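Fatty acid-binding protein TM_1468 (Thermotoga maritima, PDB 1VPV) binds long-chain fatty acids such as palmitate and may take part in lipid transport or fatty acid metabolism. Local coordinates at residues Ile38-Val43 with Ser76-Glu81; Leu103-Ser108 with Asp129-Ser134. All coordinates share one frame; numbering follows the deposited sequence.

Contact 1: Ile38-Val43 with Ser76-Glu81; sequences IPLYVV and SQPSVE. With PLM (palmitic acid), chain D.
Leu40 rests against Pro78 and the bound palmitate at once. Its CG lies 3.7 Å from Pro78 CD, and CD1 meets the CG and CD edge of the same ring. The other branch turns to the ligand, with Leu40 CD2 3.4 Å from palmitate C2. CG stands anti to the carbonyl carbon (chi1 -84°), which sets it against Pro78 CD; chi2 of 72° sends CD1 to the ring and CD2 to the lipid. An alanine here would probably open a gap between the Pro78 ring and the first carbons of the palmitate chain. Ile38 adds a looser touch, CD1 to Pro78 CB at 4.1 Å.

Tyr41 and Ser76 form an antiparallel hydrogen-bonded pair. Tyr41 N gives a nearly straight bond of 3.1 Å to Ser76 O. Ser76 N returns one of 2.9 Å to Tyr41 O. Both side chains lie on the same face of the sheet, where Tyr41 CB is 3.6 Å from Ser76 OG. Gln77 O sits at the edge of the tyrosine ring, in its plane, 3.7 Å from CD2. Tyr41 OH is hydrogen-bonded to Asp82 OD2.

Ser79 is the N-cap of helix 80-92; its OG accepts from Asp82 N. Strand 35-43 joins strand 74-76 and the start of that helix through the Tyr41-Ser76 bridge and Pro78. Helix 110-118 packs on Leu40, Gln77 and Pro78, and helix 278-284 on Leu40 and Val42.

Contact 2: Leu103-Ser108 with Asp129-Ser134; sequences LSSKLS and DTLLAS. With PLM (palmitic acid), chain D.
Two loops that follow the neighbouring parallel strands 97-102 and 125-129 meet here, beside the fatty acid site. The Asp129 carboxylate faces Ser105. Its OD1 takes the Ser105 backbone N at 2.9 Å, on the syn side but 33° out of the carboxylate plane. Leu131 N approaches OD1 from the opposite face at 3.2 Å, closing an Asx turn. Asp129 CG is anti to the backbone N (chi1 -174°), which carries the carboxylate across to the other loop. Ser105 OG lies implausibly close to Asp129 OD2, so that hydrogen bond is doubtful in detail.

A backbone bond ties the loops, Ser104 N to Leu132 O at 2.8 Å. The flank of Ser104 lies against the chain at Leu131, CB to CA 3.6 Å. Ser104 OG accepts from Lys106 N, an ST turn, and also bonds to Gly210 O. Thr130 OG1 makes a second ST turn with Leu132 N and also bonds to Thr102 O. On the lipid side, Ala133 CB touches Leu103 CB at 4.3 Å and Leu107 CD1 at 4.4 Å.

Leu103 CD1 lies 3.9 Å from palmitate C4, and Ser134 CB 3.6 Å from its CD. Ser134 OG is hydrogen-bonded to Asp24. Ser108, an experimentally identified binding residue, donates from OG to palmitate O1 at a doubtfully short separation, and OG also bonds Thr110 OG1. The chemistry is divided: bonds through Asp129, Ser104, Thr130 and the backbone shape the loops, while Leu103, Ala133 and Ser134 lie along the lipid. Two backbone N-H groups at OD1 would probably stabilise negative charge on Asp129.

Both contacts touch the same palmitate, but at different depths. Contact 1 pairs strands of the mixed sheet; contact 2 joins loops that follow two other strands of it. Contact 1 is partly buried and lies toward the outside, where an antiparallel strand pair leads into helix 80-92. Contact 2 is buried nearer the centre of the chain. Contact 1 combines two backbone bonds with proline and leucine packing; contact 2 relies more on side-chain acceptors and turns. They touch at the carboxylate end of the ligand, where Gln77 CB is 4.1 Å from Ser108 OG. Thr75, just before 76-81, is also hydrogen-bonded to the palmitate. The tail runs along contact 2 and ends beside Ser134.

Contact 1: Ile38-Val43 with Ser76-Glu81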
ATOM      1  N   ILE A  38      -1.649  10.781   4.765  1.00 23.23           N
ATOM      2  CA  ILE A  38      -0.595  11.640   5.313  1.00 23.13           C
ATOM      3  C   ILE A  38       0.699  11.404   4.528  1.00 23.22           C
ATOM      4  O   ILE A  38       1.124  10.280   4.395  1.00 21.74           O
ATOM      5  CB  ILE A  38      -0.366  11.462   6.843  1.00 23.40           C
ATOM      6  CG1 ILE A  38       0.774  12.354   7.307  1.00 17.52           C
ATOM      7  CG2 ILE A  38      -0.094   9.999   7.229  1.00 22.39           C
ATOM      8  CD1 ILE A  38       0.919  12.398   8.821  1.00 22.84           C
ATOM      9  N   PRO A  39       1.302  12.480   3.982  1.00 24.83           N
ATOM     10  CA  PRO A  39       2.481  12.308   3.131  1.00 24.94           C
ATOM     11  C   PRO A  39       3.748  11.864   3.869  1.00 25.17           C
ATOM     12  O   PRO A  39       4.092  12.411   4.918  1.00 23.18           O
ATOM     13  CB  PRO A  39       2.711  13.707   2.522  1.00 24.07           C
ATOM     14  CG  PRO A  39       1.579  14.565   2.973  1.00 25.19           C
ATOM     15  CD  PRO A  39       0.904  13.899   4.118  1.00 23.76           C
ATOM     16  N   LEU A  40       4.440  10.886   3.303  1.00 23.34           N
ATOM     17  CA  LEU A  40       5.843  10.724   3.612  1.00 22.67           C
ATOM     18  C   LEU A  40       6.636  11.648   2.666  1.00 22.91           C
ATOM     19  O   LEU A  40       6.058  12.351   1.825  1.00 20.22           O
ATOM     20  CB  LEU A  40       6.276   9.261   3.455  1.00 23.21           C
ATOM     21  CG  LEU A  40       6.017   8.338   4.635  1.00 18.93           C
ATOM     22  CD1 LEU A  40       4.512   8.041   4.783  1.00 20.47           C
ATOM     23  CD2 LEU A  40       6.801   7.054   4.490  1.00 20.76           C
ATOM     24  N   TYR A  41       7.957  11.631   2.815  1.00 24.21           N
ATOM     25  CA  TYR A  41       8.835  12.531   2.082  1.00 25.08           C
ATOM     26  C   TYR A  41       9.846  11.814   1.193  1.00 21.84           C
ATOM     27  O   TYR A  41      10.307  10.705   1.479  1.00 19.66           O
ATOM     28  CB  TYR A  41       9.569  13.450   3.037  1.00 26.15           C
ATOM     29  CG  TYR A  41       8.656  14.239   3.926  1.00 28.90           C
ATOM     30  CD1 TYR A  41       8.035  15.391   3.468  1.00 27.53           C
ATOM     31  CD2 TYR A  41       8.435  13.843   5.247  1.00 38.99           C
ATOM     32  CE1 TYR A  41       7.182  16.120   4.278  1.00 35.03           C
ATOM     33  CE2 TYR A  41       7.591  14.587   6.092  1.00 41.56           C
ATOM     34  CZ  TYR A  41       6.967  15.719   5.593  1.00 39.94           C
ATOM     35  OH  TYR A  41       6.131  16.443   6.418  1.00 39.00           O
ATOM     36  N   VAL A  42      10.163  12.501   0.111  1.00 20.49           N
ATOM     37  CA  VAL A  42      11.112  12.066  -0.877  1.00 23.01           C
ATOM     38  C   VAL A  42      12.232  13.140  -0.891  1.00 21.39           C
ATOM     39  O   VAL A  42      11.966  14.325  -1.109  1.00 18.09           O
ATOM     40  CB  VAL A  42      10.422  11.928  -2.264  1.00 23.31           C
ATOM     41  CG1 VAL A  42      11.435  11.777  -3.379  1.00 29.10           C
ATOM     42  CG2 VAL A  42       9.508  10.754  -2.257  1.00 28.25           C
ATOM     43  N   VAL A  43      13.461  12.703  -0.635  1.00 20.27           N
ATOM     44  CA  VAL A  43      14.620  13.582  -0.539  1.00 20.26           C
ATOM     45  C   VAL A  43      15.637  13.189  -1.596  1.00 20.43           C
ATOM     46  O   VAL A  43      16.209  12.117  -1.528  1.00 20.55           O
ATOM     47  CB  VAL A  43      15.278  13.477   0.850  1.00 19.53           C
ATOM     48  CG1 VAL A  43      16.428  14.454   0.967  1.00 22.61           C
ATOM     49  CG2 VAL A  43      14.244  13.778   1.926  1.00 22.36           C
ATOM     50  N   SER A  76      11.758   9.439   3.713  1.00 22.19           N
ATOM     51  CA  SER A  76      11.699   9.421   5.166  1.00 23.78           C
ATOM     52  C   SER A  76      10.259   9.392   5.618  1.00 22.13           C
ATOM     53  O   SER A  76       9.384   9.859   4.913  1.00 22.39           O
ATOM     54  CB  SER A  76      12.375  10.654   5.740  1.00 24.45           C
ATOM     55  OG  SER A  76      11.557  11.782   5.510  1.00 37.52           O
ATOM     56  N   GLN A  77      10.017   8.874   6.809  1.00 24.22           N
ATOM     57  CA  GLN A  77       8.662   8.886   7.395  1.00 24.75           C
ATOM     58  C   GLN A  77       8.194  10.283   7.779  1.00 24.53           C
ATOM     59  O   GLN A  77       8.988  11.226   7.806  1.00 23.76           O
ATOM     60  CB  GLN A  77       8.586   7.976   8.621  1.00 22.96           C
ATOM     61  CG  GLN A  77       9.082   8.596   9.903  1.00 27.21           C
ATOM     62  CD  GLN A  77      10.558   8.348  10.142  1.00 36.26           C
ATOM     63  OE1 GLN A  77      11.404   8.710   9.323  1.00 43.31           O
ATOM     64  NE2 GLN A  77      10.873   7.718  11.261  1.00 30.04           N
ATOM     65  N   PRO A  78       6.898  10.417   8.121  1.00 26.31           N
ATOM     66  CA  PRO A  78       6.440  11.705   8.660  1.00 25.97           C
ATOM     67  C   PRO A  78       6.923  11.857  10.100  1.00 25.51           C
ATOM     68  O   PRO A  78       7.135  10.851  10.815  1.00 26.09           O
ATOM     69  CB  PRO A  78       4.903  11.580   8.638  1.00 25.78           C
ATOM     70  CG  PRO A  78       4.590  10.248   7.901  1.00 25.24           C
ATOM     71  CD  PRO A  78       5.807   9.421   8.125  1.00 26.03           C
ATOM     72  N   SER A  79       7.088  13.093  10.537  1.00 23.50           N
ATOM     73  CA  SER A  79       7.479  13.327  11.928  1.00 23.91           C
ATOM     74  C   SER A  79       6.276  13.109  12.855  1.00 23.09           C
ATOM     75  O   SER A  79       5.110  13.139  12.435  1.00 24.09           O
ATOM     76  CB  SER A  79       8.014  14.749  12.113  1.00 21.48           C
ATOM     77  OG  SER A  79       6.924  15.684  12.057  1.00 24.96           O
ATOM     78  N   VAL A  80       6.579  12.932  14.129  1.00 20.52           N
ATOM     79  CA  VAL A  80       5.563  12.906  15.146  1.00 20.48           C
ATOM     80  C   VAL A  80       4.649  14.144  15.032  1.00 21.39           C
ATOM     81  O   VAL A  80       3.436  14.030  15.128  1.00 24.36           O
ATOM     82  CB  VAL A  80       6.234  12.822  16.514  1.00 21.75           C
ATOM     83  CG1 VAL A  80       5.226  13.019  17.658  1.00 21.92           C
ATOM     84  CG2 VAL A  80       6.957  11.479  16.630  1.00 20.87           C
ATOM     85  N   GLU A  81       5.228  15.305  14.771  1.00 21.68           N
ATOM     86  CA  GLU A  81       4.485  16.557  14.634  1.00 22.43           C
ATOM     87  C   GLU A  81       3.473  16.522  13.482  1.00 23.93           C
ATOM     88  O   GLU A  81       2.352  17.010  13.634  1.00 25.46           O
ATOM     89  CB  GLU A  81       5.466  17.727  14.439  1.00 22.65           C
ATOM     90  CG  GLU A  81       4.845  19.107  14.381  1.00 29.92           C
TER
HETATM   91  C1  PLM D 501      10.061   5.474   4.836  1.00 34.58           C
HETATM   92  O1  PLM D 501       9.808   5.431   6.076  1.00 33.10           O
HETATM   93  O2  PLM D 501      11.044   6.139   4.377  1.00 29.42           O
HETATM   94  C2  PLM D 501       9.137   4.725   3.902  1.00 28.71           C
HETATM   95  C3  PLM D 501       9.753   3.419   3.446  1.00 19.59           C
HETATM   96  C4  PLM D 501       8.864   2.761   2.399  1.00 17.20           C
HETATM   97  C5  PLM D 501       9.541   1.488   1.902  1.00 17.40           C
HETATM   98  C6  PLM D 501       8.725   0.778   0.853  1.00 19.64           C
HETATM   99  C7  PLM D 501       9.361  -0.528   0.402  1.00 20.02           C
HETATM  100  C8  PLM D 501       8.755  -1.008  -0.914  1.00 18.58           C
HETATM  101  C9  PLM D 501       7.373  -1.592  -0.712  1.00 18.97           C
HETATM  102  CA  PLM D 501       6.726  -1.994  -2.022  1.00 21.27           C
HETATM  103  CB  PLM D 501       5.412  -2.717  -1.771  1.00 15.01           C
HETATM  104  CC  PLM D 501       4.626  -2.855  -3.071  1.00 18.39           C
HETATM  105  CD  PLM D 501       3.364  -3.727  -2.903  1.00 20.79           C
HETATM  106  CE  PLM D 501       2.467  -3.686  -4.127  1.00 21.45           C
HETATM  107  CF  PLM D 501       1.319  -4.681  -4.047  1.00 28.46           C
HETATM  108  CG  PLM D 501       0.124  -4.139  -3.258  1.00 28.46           C

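Contact 2: Leu103-Ser108 with Asp129-Ser134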
ATOM      1  N   LEU A 103       1.811   1.489   6.999  1.00 23.48           N
ATOM      2  CA  LEU A 103       2.663   0.433   6.460  1.00 23.56           C
ATOM      3  C   LEU A 103       3.466  -0.287   7.574  1.00 19.78           C
ATOM      4  O   LEU A 103       3.662   0.226   8.678  1.00 17.65           O
ATOM      5  CB  LEU A 103       3.579   0.973   5.340  1.00 23.33           C
ATOM      6  CG  LEU A 103       4.837   1.726   5.719  1.00 26.93           C
ATOM      7  CD1 LEU A 103       5.807   1.656   4.578  1.00 26.71           C
ATOM      8  CD2 LEU A 103       4.585   3.169   6.138  1.00 33.84           C
ATOM      9  N   SER A 104       3.909  -1.489   7.244  1.00 19.46           N
ATOM     10  CA  SER A 104       4.637  -2.350   8.158  1.00 19.76           C
ATOM     11  C   SER A 104       5.667  -1.618   9.002  1.00 20.16           C
ATOM     12  O   SER A 104       6.530  -0.891   8.477  1.00 23.11           O
ATOM     13  CB  SER A 104       5.353  -3.449   7.378  1.00 17.77           C
ATOM     14  OG  SER A 104       6.303  -4.088   8.225  1.00 27.90           O
ATOM     15  N   SER A 105       5.626  -1.866  10.294  1.00 19.66           N
ATOM     16  CA  SER A 105       6.624  -1.338  11.206  1.00 23.84           C
ATOM     17  C   SER A 105       8.014  -1.873  10.901  1.00 25.29           C
ATOM     18  O   SER A 105       9.008  -1.379  11.436  1.00 28.76           O
ATOM     19  CB  SER A 105       6.284  -1.717  12.661  1.00 24.82           C
ATOM     20  OG  SER A 105       6.264  -3.132  12.810  1.00 22.88           O
ATOM     21  N   LYS A 106       8.078  -2.910  10.085  1.00 27.01           N
ATOM     22  CA  LYS A 106       9.350  -3.528   9.717  1.00 27.34           C
ATOM     23  C   LYS A 106      10.001  -2.801   8.559  1.00 24.92           C
ATOM     24  O   LYS A 106      11.171  -2.985   8.335  1.00 22.17           O
ATOM     25  CB  LYS A 106       9.148  -4.984   9.300  1.00 27.39           C
ATOM     26  CG  LYS A 106       8.327  -5.781  10.271  1.00 29.96           C
ATOM     27  CD  LYS A 106       9.128  -6.272  11.412  1.00 32.66           C
ATOM     28  CE  LYS A 106       8.573  -7.588  11.902  1.00 36.47           C
ATOM     29  NZ  LYS A 106       8.530  -8.540  10.753  1.00 44.58           N
ATOM     30  N   LEU A 107       9.215  -2.031   7.801  1.00 25.02           N
ATOM     31  CA  LEU A 107       9.704  -1.300   6.633  1.00 21.64           C
ATOM     32  C   LEU A 107       9.928   0.188   6.929  1.00 20.94           C
ATOM     33  O   LEU A 107      10.599   0.862   6.170  1.00 23.43           O
ATOM     34  CB  LEU A 107       8.738  -1.458   5.451  1.00 18.20           C
ATOM     35  CG  LEU A 107       8.438  -2.894   4.952  1.00 23.15           C
ATOM     36  CD1 LEU A 107       7.516  -2.871   3.783  1.00 23.74           C
ATOM     37  CD2 LEU A 107       9.685  -3.726   4.585  1.00 20.86           C
ATOM     38  N   SER A 108       9.410   0.711   8.030  1.00 18.60           N
ATOM     39  CA  SER A 108       9.363   2.161   8.179  1.00 18.51           C
ATOM     40  C   SER A 108       9.038   2.529   9.603  1.00 18.81           C
ATOM     41  O   SER A 108       8.313   1.787  10.289  1.00 18.92           O
ATOM     42  CB  SER A 108       8.278   2.740   7.223  1.00 20.74           C
ATOM     43  OG  SER A 108       8.106   4.144   7.333  1.00 18.62           O
ATOM     44  N   ASP A 129      -0.654  -1.384  12.950  1.00 20.92           N
ATOM     45  CA  ASP A 129       0.487  -1.861  12.156  1.00 21.69           C
ATOM     46  C   ASP A 129      -0.012  -2.908  11.157  1.00 22.87           C
ATOM     47  O   ASP A 129      -0.096  -4.071  11.501  1.00 26.38           O
ATOM     48  CB  ASP A 129       1.575  -2.499  13.060  1.00 20.19           C
ATOM     49  CG  ASP A 129       2.868  -2.889  12.264  1.00 29.18           C
ATOM     50  OD1 ASP A 129       2.900  -2.677  11.030  1.00 23.15           O
ATOM     51  OD2 ASP A 129       3.864  -3.389  12.860  1.00 20.13           O
ATOM     52  N   THR A 130      -0.292  -2.516   9.918  1.00 22.89           N
ATOM     53  CA  THR A 130      -0.865  -3.443   8.956  1.00 24.65           C
ATOM     54  C   THR A 130       0.074  -4.559   8.521  1.00 25.22           C
ATOM     55  O   THR A 130      -0.392  -5.513   7.917  1.00 23.06           O
ATOM     56  CB  THR A 130      -1.261  -2.754   7.644  1.00 24.06           C
ATOM     57  OG1 THR A 130      -0.098  -2.176   7.065  1.00 21.08           O
ATOM     58  CG2 THR A 130      -2.287  -1.701   7.882  1.00 27.46           C
ATOM     59  N   LEU A 131       1.387  -4.408   8.748  1.00 25.59           N
ATOM     60  CA  LEU A 131       2.391  -5.336   8.182  1.00 25.42           C
ATOM     61  C   LEU A 131       2.271  -5.437   6.645  1.00 24.83           C
ATOM     62  O   LEU A 131       2.604  -6.450   6.044  1.00 26.72           O
ATOM     63  CB  LEU A 131       2.323  -6.732   8.828  1.00 22.66           C
ATOM     64  CG  LEU A 131       2.451  -6.760  10.364  1.00 30.10           C
ATOM     65  CD1 LEU A 131       2.300  -8.185  10.882  1.00 25.74           C
ATOM     66  CD2 LEU A 131       3.777  -6.151  10.916  1.00 26.25           C
ATOM     67  N   LEU A 132       1.800  -4.376   6.011  1.00 23.37           N
ATOM     68  CA  LEU A 132       1.718  -4.362   4.574  1.00 23.75           C
ATOM     69  C   LEU A 132       2.256  -3.064   4.043  1.00 25.12           C
ATOM     70  O   LEU A 132       2.978  -2.337   4.747  1.00 24.14           O
ATOM     71  CB  LEU A 132       0.290  -4.619   4.121  1.00 24.54           C
ATOM     72  CG  LEU A 132      -0.258  -5.989   4.570  1.00 28.32           C
ATOM     73  CD1 LEU A 132      -1.753  -5.962   4.474  1.00 29.09           C
ATOM     74  CD2 LEU A 132       0.338  -7.134   3.779  1.00 29.16           C
ATOM     75  N   ALA A 133       1.990  -2.832   2.765  1.00 26.54           N
ATOM     76  CA  ALA A 133       2.361  -1.600   2.114  1.00 26.77           C
ATOM     77  C   ALA A 133       1.591  -1.499   0.802  1.00 27.16           C
ATOM     78  O   ALA A 133       1.060  -2.514   0.328  1.00 26.15           O
ATOM     79  CB  ALA A 133       3.824  -1.562   1.880  1.00 26.62           C
ATOM     80  N   SER A 134       1.511  -0.265   0.280  1.00 25.74           N
ATOM     81  CA  SER A 134       0.951   0.062  -1.021  1.00 24.89           C
ATOM     82  C   SER A 134      -0.481  -0.387  -1.078  1.00 25.85           C
ATOM     83  O   SER A 134      -1.171  -0.278  -0.063  1.00 23.17           O
ATOM     84  CB  SER A 134       1.782  -0.532  -2.145  1.00 27.24           C
ATOM     85  OG  SER A 134       1.205  -0.252  -3.415  1.00 25.72           O
TER
HETATM   86  C1  PLM D 501      10.061   5.474   4.836  1.00 34.58           C
HETATM   87  O1  PLM D 501       9.808   5.431   6.076  1.00 33.10           O
HETATM   88  O2  PLM D 501      11.044   6.139   4.377  1.00 29.42           O
HETATM   89  C2  PLM D 501       9.137   4.725   3.902  1.00 28.71           C
HETATM   90  C3  PLM D 501       9.753   3.419   3.446  1.00 19.59           C
HETATM   91  C4  PLM D 501       8.864   2.761   2.399  1.00 17.20           C
HETATM   92  C5  PLM D 501       9.541   1.488   1.902  1.00 17.40           C
HETATM   93  C6  PLM D 501       8.725   0.778   0.853  1.00 19.64           C
HETATM   94  C7  PLM D 501       9.361  -0.528   0.402  1.00 20.02           C
HETATM   95  C8  PLM D 501       8.755  -1.008  -0.914  1.00 18.58           C
HETATM   96  C9  PLM D 501       7.373  -1.592  -0.712  1.00 18.97           C
HETATM   97  CA  PLM D 501       6.726  -1.994  -2.022  1.00 21.27           C
HETATM   98  CB  PLM D 501       5.412  -2.717  -1.771  1.00 15.01           C
HETATM   99  CC  PLM D 501       4.626  -2.855  -3.071  1.00 18.39           C
HETATM  100  CD  PLM D 501       3.364  -3.727  -2.903  1.00 20.79           C
HETATM  101  CE  PLM D 501       2.467  -3.686  -4.127  1.00 21.45           C
HETATM  102  CF  PLM D 501       1.319  -4.681  -4.047  1.00 28.46           C
HETATM  103  CG  PLM D 501       0.124  -4.139  -3.258  1.00 28.46           C